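Local coordinates for putative uncharacterized protein TTHA0988 (PDB 3OEP) that is of unknown function but is homologous to KipI and KipA, with cyclophilin-like carboxyltransferase domains, and may bind ATP, at residues 41-46 with 434-439; 107-112 with 128-133; 114-119 with 461-466; 222-227 with 364-369; 229-234 with 358-363. One frame throughout, in Å; residues are numbered along the deposited sequence. Where two conformers were deposited one is given.

Contact 1. Residues 41-46 with 434-439; sequences PAYGVL and EGLSEP
Tyr43 packs its ring densely against the corner of segment 434-439. Its CG stands anti to the carbonyl carbon (chi1 -49°), which sends the ring across to Leu436. There Leu436 CD1 sits over one face in a CH-pi contact, 4.1 Å from the centroid of the Tyr43 ring, while Leu436 CD2 comes to 3.9 Å from Tyr43 CZ. Ser437 O meets the same ring at its edge, 3.2 Å from Tyr43 CE2 and near the ring plane. The packed part continues at Ala42, whose CB lies 4.0 Å from Pro439 CD, both residues being buried. Tyr43 is the first corner residue (phi 54°) of a type II' turn, Ala42 to Val45, which closes the beta hairpin of strands 36-42 and 45-50. A hairpin tip from the N-terminal half of the chain is therefore set against a strand of the C-terminal half. Packing slackens at Val45, partly exposed, which brings CG1 no nearer than 4.3 Å to Pro439 CD. Beyond Val45, the carboxylate of Glu438 turns to Arg8 and Gln399. Water fills in between the backbones, one molecule donating to both Ala42 O and Ser437 O. Leu436 and Ser437 are themselves partly exposed, and on their side a second water joins Tyr43 OH, at 2.8 Å from its oxygen, to Ser437 N, whose hydrogen it accepts.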
# COMPACT_ATOMS: atom_id res chain seq x y z
N PRO A 41 14.75 2.44 -2.65
CA PRO A 41 15.53 3.63 -2.95
C PRO A 41 14.67 4.73 -3.57
O PRO A 41 13.75 4.45 -4.34
CB PRO A 41 16.56 3.12 -3.94
CG PRO A 41 15.78 2.11 -4.75
CD PRO A 41 14.76 1.50 -3.79
N ALA A 42 14.95 5.98 -3.21
CA ALA A 42 14.28 7.13 -3.82
C ALA A 42 15.21 8.31 -3.70
O ALA A 42 15.58 8.70 -2.59
CB ALA A 42 12.97 7.43 -3.11
N TYR A 43 15.64 8.86 -4.84
CA TYR A 43 16.64 9.92 -4.86
C TYR A 43 17.87 9.44 -4.06
O TYR A 43 18.34 8.33 -4.30
CB TYR A 43 16.05 11.23 -4.33
CG TYR A 43 14.73 11.56 -4.97
CD1 TYR A 43 14.69 12.16 -6.22
CD2 TYR A 43 13.53 11.26 -4.34
CE1 TYR A 43 13.47 12.45 -6.83
CE2 TYR A 43 12.32 11.55 -4.93
CZ TYR A 43 12.30 12.14 -6.17
OH TYR A 43 11.09 12.43 -6.74
N GLY A 44 18.37 10.24 -3.12
CA GLY A 44 19.55 9.84 -2.36
C GLY A 44 19.28 9.03 -1.11
O GLY A 44 20.16 8.87 -0.28
N VAL A 45 18.06 8.51 -0.96
CA VAL A 45 17.65 7.83 0.26
C VAL A 45 17.40 6.35 0.01
O VAL A 45 16.82 5.98 -1.02
CB VAL A 45 16.36 8.46 0.82
CG1 VAL A 45 15.94 7.77 2.10
CG2 VAL A 45 16.55 9.95 1.05
N LEU A 46 17.82 5.52 0.96
CA LEU A 46 17.49 4.10 0.95
C LEU A 46 16.80 3.76 2.25
O LEU A 46 17.35 3.99 3.33
CB LEU A 46 18.76 3.25 0.79
CG LEU A 46 18.60 1.73 0.82
CD1 LEU A 46 17.66 1.25 -0.27
CD2 LEU A 46 19.97 1.06 0.70
N GLU A 434 6.80 19.44 3.93
CA GLU A 434 6.84 18.71 2.67
C GLU A 434 8.22 18.85 2.04
O GLU A 434 8.85 19.90 2.14
CB GLU A 434 5.77 19.26 1.71
CG GLU A 434 5.63 18.45 0.43
CD GLU A 434 4.49 18.91 -0.45
OE1 GLU A 434 4.03 20.06 -0.29
OE2 GLU A 434 4.06 18.12 -1.32
N GLY A 435 8.67 17.78 1.39
CA GLY A 435 9.95 17.76 0.68
C GLY A 435 9.89 16.74 -0.44
O GLY A 435 8.80 16.31 -0.81
N LEU A 436 11.05 16.36 -0.98
CA LEU A 436 11.09 15.30 -2.00
C LEU A 436 10.51 14.02 -1.43
O LEU A 436 10.64 13.74 -0.23
CB LEU A 436 12.52 15.02 -2.49
CG LEU A 436 13.11 15.88 -3.61
CD1 LEU A 436 14.54 15.43 -3.87
CD2 LEU A 436 12.29 15.81 -4.89
N SER A 437 9.87 13.23 -2.28
CA SER A 437 9.25 11.99 -1.85
C SER A 437 10.32 11.02 -1.35
O SER A 437 11.40 10.90 -1.94
CB SER A 437 8.46 11.33 -2.98
OG SER A 437 7.29 12.08 -3.26
N GLU A 438 10.02 10.38 -0.23
CA GLU A 438 10.86 9.30 0.26
C GLU A 438 9.98 8.13 0.67
O GLU A 438 8.76 8.28 0.81
CB GLU A 438 11.75 9.79 1.42
CG GLU A 438 11.03 10.03 2.72
CD GLU A 438 11.99 10.42 3.85
OE1 GLU A 438 11.61 10.24 5.02
OE2 GLU A 438 13.10 10.90 3.54
N PRO A 439 10.59 6.95 0.84
CA PRO A 439 9.82 5.77 1.18
C PRO A 439 9.05 5.94 2.48
O PRO A 439 9.58 6.48 3.46
CB PRO A 439 10.88 4.68 1.31
CG PRO A 439 12.01 5.17 0.47
CD PRO A 439 12.02 6.63 0.65
O HOH W 1 14.00 10.55 -1.00
O HOH W 2 9.25 13.81 -5.14

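Contact 2. Residues 107-112 with 128-133; sequences HQKPLY and EVEPAL
Glu130 can be followed outward from CB, where CG is set anti to the carbonyl carbon and a further bend at chi2 (-69°) folds the chain back over segment 107-112. CG settles on the pyrrolidine of Pro110, 3.9 Å from Pro110 CG. Next, Glu130 CD lies 4.0 Å from Lys109 CD, the two side chains crossing at about a right angle. At the tip the oxygens divide: OE1 forms a long salt bridge with Lys109 NZ (3.8 Å), and OE2 rests against Pro110 CG. An alanine here would remove everything beyond CB and would probably cost Lys109 this ion pair and Pro110 part of its cover. Pro110 in turn lays its CB over the centre of the Tyr112 ring. The hydroxyl of that tyrosine donates to a lone pair of His107 O at 2.7 Å from its OH, and accepts a hydrogen bond from a water that in turn accepts from Glu130 N. Farther along, Leu133 CD2 packs 3.8 Å from His107 CB. His107 itself is held at both ring nitrogens, by Tyr84 and Thr157. What results is a helix-to-strand connection, from helix 100-108 into strand 112-117, covered by the loop that leaves the neighbouring antiparallel strand 124-127 of this cyclophilin-like half.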
# COMPACT_ATOMS: atom_id res chain seq x y z
N HIS A 107 10.59 19.54 -23.23
CA HIS A 107 10.26 18.30 -22.55
C HIS A 107 11.02 17.09 -23.11
O HIS A 107 11.44 16.22 -22.36
CB HIS A 107 8.76 18.01 -22.56
CG HIS A 107 8.38 16.88 -21.66
ND1 HIS A 107 8.02 15.63 -22.13
CD2 HIS A 107 8.39 16.78 -20.31
CE1 HIS A 107 7.78 14.83 -21.10
NE2 HIS A 107 8.01 15.50 -19.99
N GLN A 108 11.21 17.07 -24.43
CA GLN A 108 11.91 15.96 -25.09
C GLN A 108 13.43 16.05 -25.02
O GLN A 108 14.11 15.08 -25.32
CB GLN A 108 11.52 15.89 -26.56
CG GLN A 108 10.08 15.55 -26.81
CD GLN A 108 9.68 15.77 -28.24
OE1 GLN A 108 9.96 14.94 -29.11
NE2 GLN A 108 9.03 16.90 -28.51
N LYS A 109 13.96 17.21 -24.65
CA LYS A 109 15.41 17.43 -24.73
C LYS A 109 16.28 16.54 -23.82
O LYS A 109 17.25 15.94 -24.30
CB LYS A 109 15.75 18.91 -24.52
CG LYS A 109 17.19 19.28 -24.84
CD LYS A 109 17.38 20.79 -24.84
CE LYS A 109 18.82 21.18 -25.18
NZ LYS A 109 19.74 20.99 -24.03
N PRO A 110 15.96 16.43 -22.51
CA PRO A 110 16.87 15.69 -21.64
C PRO A 110 16.89 14.18 -21.85
O PRO A 110 15.93 13.59 -22.33
CB PRO A 110 16.33 15.98 -20.23
CG PRO A 110 15.46 17.15 -20.36
CD PRO A 110 14.87 17.07 -21.74
N LEU A 111 18.00 13.57 -21.47
CA LEU A 111 18.02 12.14 -21.18
C LEU A 111 17.72 12.03 -19.70
O LEU A 111 18.58 12.31 -18.86
CB LEU A 111 19.38 11.52 -21.52
CG LEU A 111 19.46 10.01 -21.27
CD1 LEU A 111 18.42 9.26 -22.09
CD2 LEU A 111 20.86 9.51 -21.57
N TYR A 112 16.48 11.68 -19.38
CA TYR A 112 16.04 11.63 -17.99
C TYR A 112 16.52 10.37 -17.30
O TYR A 112 16.87 9.39 -17.94
CB TYR A 112 14.52 11.64 -17.91
CG TYR A 112 13.86 12.90 -18.40
CD1 TYR A 112 13.42 13.01 -19.71
CD2 TYR A 112 13.67 13.99 -17.56
CE1 TYR A 112 12.80 14.17 -20.17
CE2 TYR A 112 13.05 15.14 -18.00
CZ TYR A 112 12.61 15.23 -19.31
OH TYR A 112 11.98 16.37 -19.75
N GLU A 128 16.37 15.32 -15.05
CA GLU A 128 15.95 16.69 -14.74
C GLU A 128 15.21 17.37 -15.88
O GLU A 128 15.69 17.40 -17.02
CB GLU A 128 17.19 17.56 -14.45
CG GLU A 128 18.02 17.13 -13.26
CD GLU A 128 19.30 17.94 -13.08
OE1 GLU A 128 19.63 18.79 -13.95
OE2 GLU A 128 20.00 17.71 -12.08
N VAL A 129 14.08 17.99 -15.55
CA VAL A 129 13.39 18.90 -16.46
C VAL A 129 14.28 20.12 -16.73
O VAL A 129 14.91 20.66 -15.81
CB VAL A 129 12.02 19.34 -15.86
CG1 VAL A 129 11.37 20.45 -16.67
CG2 VAL A 129 11.08 18.15 -15.76
N GLU A 130 14.35 20.53 -18.00
CA GLU A 130 15.11 21.72 -18.38
C GLU A 130 14.68 22.92 -17.55
O GLU A 130 13.50 23.09 -17.29
CB GLU A 130 14.89 22.04 -19.86
CG GLU A 130 15.52 21.06 -20.84
CD GLU A 130 17.04 21.10 -20.82
OE1 GLU A 130 17.61 22.18 -21.07
OE2 GLU A 130 17.67 20.05 -20.59
N PRO A 131 15.64 23.77 -17.13
CA PRO A 131 15.29 24.94 -16.33
C PRO A 131 14.11 25.77 -16.85
O PRO A 131 13.24 26.15 -16.06
CB PRO A 131 16.58 25.76 -16.36
CG PRO A 131 17.66 24.73 -16.44
CD PRO A 131 17.10 23.65 -17.32
N ALA A 132 14.07 26.00 -18.16
CA ALA A 132 13.01 26.81 -18.77
C ALA A 132 11.61 26.21 -18.65
O ALA A 132 10.63 26.92 -18.79
CB ALA A 132 13.33 27.09 -20.24
N LEU A 133 11.53 24.90 -18.38
CA LEU A 133 10.25 24.20 -18.28
C LEU A 133 9.83 23.92 -16.83
O LEU A 133 8.80 23.30 -16.59
CB LEU A 133 10.31 22.90 -19.10
CG LEU A 133 9.04 22.05 -19.22
CD1 LEU A 133 7.83 22.87 -19.66
CD2 LEU A 133 9.28 20.88 -20.19
O HOH W 3 18.52 14.71 -16.82
O HOH W 4 12.60 19.12 -19.84

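Contact 3. Residues 114-119 with 461-466; sequences VYALGF and GSLGGY
Strand 112-117 runs out at Gly118, and the loop beyond it comes up to the start of strand 463-465, with the two backbones nearest at Phe119 and Leu463. The strand belongs to the cyclophilin-like carboxyltransferase C and D half, the other segment to the A and B half, so the contact lies where the two halves meet. Within the strand Tyr115 and Ala116 both face Phe125, a classic beta bulge. At Gly118 phi reaches 117°, where a CB would be jammed against Leu117 O and would also crowd Ser462 OG. That absence lets the serine in. In one of its two conformers Ser462 places OG in the crowded position between its backbone N and carbonyl carbon (chi1 69°) and donates to Gly118 O at 2.7 Å from OG, approaching from well above the carbonyl plane (57°) instead of along a lone pair. A water lying 2.9 Å from Ser462 N accepts its hydrogen and is placed to donate to Gly118 O, while another sits between Leu117 O and Ser462 OG. Leu463 supplies the apolar part. Its CG is anti to the carbonyl carbon, directing CD1 to a spot 3.9 Å from Ala116 CB and 3.8 Å from Leu117 O, and the same leucine also touches Ala42 of the neighbouring hairpin. The ring of Phe119, partly exposed, brings CD2 to 3.7 Å from Leu463 O. A final water donates to both Phe119 O and Leu463 O, 2.6 Å from the latter oxygen.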
# COMPACT_ATOMS: atom_id res chain seq x y z
N VAL A 114 15.27 7.78 -14.00
CA VAL A 114 14.26 7.41 -13.02
C VAL A 114 14.90 7.44 -11.63
O VAL A 114 15.67 6.55 -11.28
CB VAL A 114 13.69 5.99 -13.27
CG1 VAL A 114 12.66 5.64 -12.20
CG2 VAL A 114 13.07 5.91 -14.68
N TYR A 115 14.58 8.48 -10.86
CA TYR A 115 15.12 8.64 -9.50
C TYR A 115 14.30 7.91 -8.43
O TYR A 115 14.82 7.60 -7.36
CB TYR A 115 15.20 10.12 -9.14
CG TYR A 115 16.43 10.79 -9.70
CD1 TYR A 115 16.44 11.29 -10.99
CD2 TYR A 115 17.58 10.89 -8.94
CE1 TYR A 115 17.57 11.90 -11.51
CE2 TYR A 115 18.73 11.50 -9.45
CZ TYR A 115 18.71 12.00 -10.74
OH TYR A 115 19.83 12.61 -11.26
N ALA A 116 13.03 7.66 -8.72
CA ALA A 116 12.15 6.95 -7.81
C ALA A 116 11.03 6.34 -8.63
O ALA A 116 10.74 6.80 -9.73
CB ALA A 116 11.57 7.90 -6.76
N LEU A 117 10.43 5.29 -8.09
CA LEU A 117 9.41 4.56 -8.79
C LEU A 117 8.41 4.13 -7.76
O LEU A 117 8.78 3.57 -6.74
CB LEU A 117 10.00 3.34 -9.49
CG LEU A 117 9.13 2.59 -10.49
CD1 LEU A 117 8.96 3.39 -11.76
CD2 LEU A 117 9.76 1.24 -10.81
N GLY A 118 7.14 4.42 -8.01
CA GLY A 118 6.08 3.78 -7.26
C GLY A 118 5.19 4.64 -6.39
O GLY A 118 4.59 4.12 -5.46
N PHE A 119 5.06 5.93 -6.70
CA PHE A 119 4.07 6.74 -5.99
C PHE A 119 2.70 6.05 -6.06
O PHE A 119 1.94 6.00 -5.08
CB PHE A 119 4.00 8.15 -6.57
CG PHE A 119 3.10 9.07 -5.80
CD1 PHE A 119 1.80 9.32 -6.22
CD2 PHE A 119 3.55 9.66 -4.62
CE1 PHE A 119 0.97 10.16 -5.49
CE2 PHE A 119 2.73 10.50 -3.89
CZ PHE A 119 1.44 10.75 -4.33
N GLY A 461 0.68 4.21 0.19
CA GLY A 461 1.56 4.35 -0.97
C GLY A 461 3.00 4.19 -0.52
O GLY A 461 3.33 4.49 0.63
N SER A 462 3.86 3.72 -1.42
CA SER A 462 5.25 3.41 -1.08
C SER A 462 6.11 4.65 -0.86
O SER A 462 7.13 4.57 -0.18
CB SER A 462 5.89 2.55 -2.18
OG SER A 462 6.06 3.29 -3.37
N LEU A 463 5.70 5.77 -1.46
CA LEU A 463 6.42 7.04 -1.41
C LEU A 463 5.52 8.20 -0.99
O LEU A 463 4.34 8.23 -1.33
CB LEU A 463 6.98 7.38 -2.80
CG LEU A 463 8.03 6.45 -3.38
CD1 LEU A 463 8.34 6.84 -4.82
CD2 LEU A 463 9.30 6.47 -2.52
N GLY A 464 6.11 9.16 -0.29
CA GLY A 464 5.38 10.37 0.10
C GLY A 464 6.32 11.50 0.44
O GLY A 464 7.39 11.27 1.02
N GLY A 465 5.92 12.73 0.09
CA GLY A 465 6.72 13.92 0.36
C GLY A 465 6.37 14.66 1.65
O GLY A 465 7.11 15.54 2.09
N TYR A 466 5.24 14.31 2.26
CA TYR A 466 4.85 14.97 3.50
C TYR A 466 5.68 14.44 4.66
O TYR A 466 6.12 13.28 4.66
CB TYR A 466 3.36 14.82 3.79
CG TYR A 466 2.48 15.52 2.79
CD1 TYR A 466 2.73 16.84 2.40
CD2 TYR A 466 1.37 14.88 2.23
CE1 TYR A 466 1.92 17.49 1.48
CE2 TYR A 466 0.56 15.52 1.32
CZ TYR A 466 0.83 16.82 0.95
OH TYR A 466 0.02 17.46 0.03
O HOH W 5 9.02 3.33 -4.12
O HOH W 6 2.57 2.98 -3.96
O HOH W 7 2.88 6.59 -2.71

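Contact 4. Residues 222-227 with 364-369; sequences ALLVEE and GDVLGL
Leu223 takes the crowded chi1 position, CG between the backbone N and the carbonyl carbon (66°), and Leu367 sets its CG anti to the carbonyl carbon (-54°); these torsions lay the two side chains alongside each other, pointing the same way, with Leu223 CD1 4.0 Å from Leu367 CG. On the opposite face Leu224, CG anti to its N, reaches Val366, its CD1 4.0 Å from Val366 CG2. The backbones beneath are antiparallel: Leu223 and Leu367 form a hydrogen-bonded pair, Leu224 and Val366 a non-hydrogen-bonded one. Strand 366-368 is an outermost strand of an antiparallel sheet, paired to 221-225. A classic beta bulge interrupts the ladder at Ala222 and Leu223, which both face Leu367. The carbonyl of Leu367 is therefore gripped twice, by Ala222 N at 2.8 Å from Leu367 O and by Leu223 N at 3.1 Å from that oxygen, both within the carbonyl plane. Ala222 CB, which points toward the partner strand, also touches Leu369 CD2. Toward Val225 the bonds straighten: Val225 N points at Asp365 O almost perfectly (175°), and Gly364 N donates to Val225 O at 2.7 Å. Asp365 packs its CB beside Val225 CG2, while its carboxylate OD2 is taken by Trp362 N and Arg359.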
# COMPACT_ATOMS: atom_id res chain seq x y z
N ALA A 222 -15.33 -24.43 -1.80
CA ALA A 222 -15.57 -24.41 -0.36
C ALA A 222 -16.76 -23.56 0.02
O ALA A 222 -17.56 -23.95 0.88
CB ALA A 222 -14.33 -23.91 0.36
N LEU A 223 -16.86 -22.36 -0.56
CA LEU A 223 -17.91 -21.42 -0.18
C LEU A 223 -18.27 -20.47 -1.32
O LEU A 223 -17.46 -20.20 -2.22
CB LEU A 223 -17.51 -20.64 1.07
CG LEU A 223 -16.32 -19.69 0.95
CD1 LEU A 223 -16.79 -18.30 0.54
CD2 LEU A 223 -15.54 -19.63 2.26
N LEU A 224 -19.51 -20.00 -1.26
CA LEU A 224 -20.08 -19.06 -2.20
C LEU A 224 -20.32 -17.74 -1.50
O LEU A 224 -20.91 -17.70 -0.40
CB LEU A 224 -21.43 -19.58 -2.72
CG LEU A 224 -22.26 -18.62 -3.58
CD1 LEU A 224 -21.59 -18.34 -4.94
CD2 LEU A 224 -23.66 -19.18 -3.78
N VAL A 225 -19.89 -16.66 -2.14
CA VAL A 225 -20.23 -15.32 -1.69
C VAL A 225 -21.61 -14.99 -2.27
O VAL A 225 -21.75 -14.76 -3.47
CB VAL A 225 -19.21 -14.27 -2.19
CG1 VAL A 225 -19.59 -12.88 -1.66
CG2 VAL A 225 -17.80 -14.67 -1.77
N GLU A 226 -22.62 -15.02 -1.42
CA GLU A 226 -23.98 -14.70 -1.85
C GLU A 226 -24.17 -13.20 -1.97
O GLU A 226 -24.77 -12.72 -2.94
CB GLU A 226 -25.01 -15.29 -0.89
CG GLU A 226 -25.03 -16.82 -0.91
CD GLU A 226 -26.43 -17.40 -0.76
OE1 GLU A 226 -27.39 -16.81 -1.31
OE2 GLU A 226 -26.57 -18.46 -0.13
N GLU A 227 -23.65 -12.47 -0.98
CA GLU A 227 -23.66 -11.02 -0.96
C GLU A 227 -22.31 -10.54 -0.45
O GLU A 227 -21.79 -11.08 0.53
CB GLU A 227 -24.78 -10.50 -0.05
CG GLU A 227 -26.11 -11.23 -0.23
CD GLU A 227 -27.20 -10.73 0.71
OE1 GLU A 227 -27.18 -9.54 1.08
OE2 GLU A 227 -28.08 -11.54 1.08
N GLY A 364 -21.42 -14.03 -6.09
CA GLY A 364 -21.23 -15.13 -7.03
C GLY A 364 -19.83 -15.73 -7.02
O GLY A 364 -19.61 -16.77 -7.63
N ASP A 365 -18.88 -15.08 -6.34
CA ASP A 365 -17.54 -15.63 -6.22
C ASP A 365 -17.60 -16.97 -5.50
O ASP A 365 -18.28 -17.11 -4.48
CB ASP A 365 -16.60 -14.70 -5.44
CG ASP A 365 -16.04 -13.56 -6.29
OD1 ASP A 365 -16.07 -13.64 -7.54
OD2 ASP A 365 -15.55 -12.58 -5.70
N VAL A 366 -16.87 -17.95 -6.03
CA VAL A 366 -16.68 -19.22 -5.35
C VAL A 366 -15.22 -19.33 -4.92
O VAL A 366 -14.31 -19.19 -5.75
CB VAL A 366 -17.05 -20.40 -6.25
CG1 VAL A 366 -16.70 -21.72 -5.58
CG2 VAL A 366 -18.54 -20.34 -6.58
N LEU A 367 -15.01 -19.53 -3.63
CA LEU A 367 -13.66 -19.70 -3.07
C LEU A 367 -13.44 -21.16 -2.75
O LEU A 367 -14.37 -21.85 -2.31
CB LEU A 367 -13.49 -18.88 -1.80
CG LEU A 367 -13.81 -17.39 -1.90
CD1 LEU A 367 -13.37 -16.68 -0.62
CD2 LEU A 367 -13.17 -16.76 -3.12
N GLY A 368 -12.21 -21.63 -2.95
CA GLY A 368 -11.85 -23.02 -2.70
C GLY A 368 -10.76 -23.20 -1.67
O GLY A 368 -10.06 -22.25 -1.31
N LEU A 369 -10.61 -24.43 -1.18
CA LEU A 369 -9.55 -24.78 -0.23
C LEU A 369 -8.21 -24.99 -0.96
O LEU A 369 -8.17 -25.56 -2.06
CB LEU A 369 -9.91 -26.06 0.55
CG LEU A 369 -11.21 -26.04 1.36
CD1 LEU A 369 -11.44 -27.38 2.04
CD2 LEU A 369 -11.20 -24.91 2.39

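Contact 5. Residues 229-234 with 358-363; sequences GLMDLV and GRPLWA
Asp232 O is held from segment 358-363 by one hydrogen bond and one weaker CA-H...O contact. Leu361 N donates to it at 2.9 Å from Asp232 O, within the carbonyl plane and fairly straight (157°), and the CA-H of Pro360 adds the weaker contact, its CA 3.2 Å from the same oxygen. The carboxylate of Asp232 looks the other way: Gly229 N donates to the syn lone pair of OD1 at 2.6 Å from that oxygen, tying the loop 229-232 to itself. A water accepts from Asp232 N and is placed to donate to Leu361 O. One step on, Val234 N gives its hydrogen to another water, which donates to Arg359 O. Here a loop runs antiparallel along strand 233-235, the outermost strand of its sheet, and water takes the place of the next direct rung. Leu361 turns its side chain inward, CG anti to the carbonyl carbon, with CD1 3.8 Å from Asp232 CB and CD2 4.1 Å from Val234 CG2, the valine crossing at about a right angle. An alanine here would remove CG and both methyl groups and would probably loosen the packing on Asp232 and Val234, and on Leu274 of strand 273-277. On the outer side Met231 CG lies 4.0 Å from Pro360 CG. Arg359, salt-bridged to Glu212 through NE, also gives NH1 to Pro360 O, while Trp362 CE3 covers the centre of one face of the Arg359 guanidinium.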
# COMPACT_ATOMS: atom_id res chain seq x y z
N GLY A 229 -19.71 -7.90 1.42
CA GLY A 229 -19.70 -6.83 2.40
C GLY A 229 -19.14 -5.57 1.74
O GLY A 229 -19.01 -5.49 0.52
N LEU A 230 -18.80 -4.59 2.57
CA LEU A 230 -18.26 -3.32 2.08
C LEU A 230 -16.97 -3.51 1.28
O LEU A 230 -16.82 -2.95 0.18
CB LEU A 230 -18.01 -2.39 3.26
CG LEU A 230 -17.40 -1.01 2.97
CD1 LEU A 230 -18.30 -0.22 2.04
CD2 LEU A 230 -17.18 -0.26 4.28
N MET A 231 -16.03 -4.28 1.83
CA MET A 231 -14.75 -4.53 1.17
C MET A 231 -14.11 -5.81 1.73
O MET A 231 -13.24 -5.77 2.60
CB MET A 231 -13.80 -3.33 1.32
CG MET A 231 -12.67 -3.33 0.28
SD MET A 231 -11.44 -2.03 0.51
CE MET A 231 -12.47 -0.57 0.39
N ASP A 232 -14.58 -6.94 1.22
CA ASP A 232 -14.08 -8.25 1.65
C ASP A 232 -12.86 -8.59 0.81
O ASP A 232 -12.94 -8.57 -0.42
CB ASP A 232 -15.14 -9.34 1.44
CG ASP A 232 -16.53 -8.91 1.84
OD1 ASP A 232 -17.45 -9.05 0.99
OD2 ASP A 232 -16.73 -8.43 2.98
N LEU A 233 -11.75 -8.89 1.47
CA LEU A 233 -10.49 -9.15 0.79
C LEU A 233 -9.93 -10.49 1.23
O LEU A 233 -9.92 -10.79 2.42
CB LEU A 233 -9.47 -8.06 1.12
CG LEU A 233 -9.82 -6.62 0.77
CD1 LEU A 233 -8.74 -5.67 1.29
CD2 LEU A 233 -9.98 -6.47 -0.74
N VAL A 234 -9.44 -11.28 0.28
CA VAL A 234 -8.63 -12.45 0.61
C VAL A 234 -7.19 -11.97 0.79
O VAL A 234 -6.58 -11.50 -0.17
CB VAL A 234 -8.69 -13.52 -0.49
CG1 VAL A 234 -7.76 -14.68 -0.15
CG2 VAL A 234 -10.13 -14.01 -0.65
N GLY A 358 -5.64 -8.10 -7.78
CA GLY A 358 -6.76 -8.62 -7.00
C GLY A 358 -7.90 -7.62 -6.91
O GLY A 358 -7.88 -6.57 -7.55
N ARG A 359 -8.90 -7.97 -6.11
CA ARG A 359 -10.10 -7.15 -5.97
C ARG A 359 -10.91 -7.60 -4.77
O ARG A 359 -10.71 -8.71 -4.27
CB ARG A 359 -10.98 -7.28 -7.21
CG ARG A 359 -11.40 -8.71 -7.50
CD ARG A 359 -12.49 -8.77 -8.53
NE ARG A 359 -12.76 -10.16 -8.90
CZ ARG A 359 -13.48 -11.02 -8.19
NH1 ARG A 359 -14.05 -10.65 -7.04
NH2 ARG A 359 -13.65 -12.26 -8.63
N PRO A 360 -11.85 -6.76 -4.31
CA PRO A 360 -12.79 -7.23 -3.30
C PRO A 360 -13.71 -8.31 -3.84
O PRO A 360 -13.93 -8.41 -5.06
CB PRO A 360 -13.59 -5.97 -2.93
CG PRO A 360 -12.80 -4.83 -3.47
CD PRO A 360 -12.10 -5.35 -4.67
N LEU A 361 -14.26 -9.12 -2.94
CA LEU A 361 -15.16 -10.18 -3.35
C LEU A 361 -16.44 -9.59 -3.93
O LEU A 361 -16.88 -8.49 -3.54
CB LEU A 361 -15.47 -11.12 -2.19
CG LEU A 361 -14.26 -11.82 -1.56
CD1 LEU A 361 -14.70 -12.66 -0.37
CD2 LEU A 361 -13.52 -12.68 -2.59
N TRP A 362 -17.00 -10.33 -4.89
CA TRP A 362 -18.23 -10.00 -5.60
C TRP A 362 -19.25 -11.08 -5.32
O TRP A 362 -18.88 -12.24 -5.11
CB TRP A 362 -18.01 -10.08 -7.11
CG TRP A 362 -17.36 -8.95 -7.78
CD1 TRP A 362 -17.36 -7.65 -7.41
CD2 TRP A 362 -16.67 -9.02 -9.03
NE1 TRP A 362 -16.68 -6.90 -8.33
CE2 TRP A 362 -16.25 -7.72 -9.34
CE3 TRP A 362 -16.36 -10.06 -9.92
CZ2 TRP A 362 -15.52 -7.42 -10.50
CZ3 TRP A 362 -15.64 -9.78 -11.07
CH2 TRP A 362 -15.23 -8.47 -11.35
N ALA A 363 -20.53 -10.72 -5.37
CA ALA A 363 -21.60 -11.71 -5.36
C ALA A 363 -21.32 -12.75 -6.45
O ALA A 363 -20.98 -12.39 -7.58
CB ALA A 363 -22.95 -11.04 -5.59
O HOH W 8 -16.44 -7.20 -1.06
O HOH W 9 -10.15 -10.62 -2.52

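How the contacts relate
The five contacts form two close pairs and one separate contact. Contacts 1 and 3, centres about 7 Å apart, share the small sheet of strands 437-439 and 463-465; their segments alternate along the chain, and together they join the C and D half to the A and B half, with a probable Tyr43 N to Tyr115 O hydrogen bond between them. Contact 2, about 20 Å from contact 3 between centres, falls between the segments of contact 1. Contacts 4 and 5, about 11 Å apart, lie on successive strands 221-225 and 233-235, contact 5 between the segments of contact 4, and Val225 packs on Leu361. Contacts 1 and 4, centres about 42 Å apart, occupy opposite sides of the chain's centre.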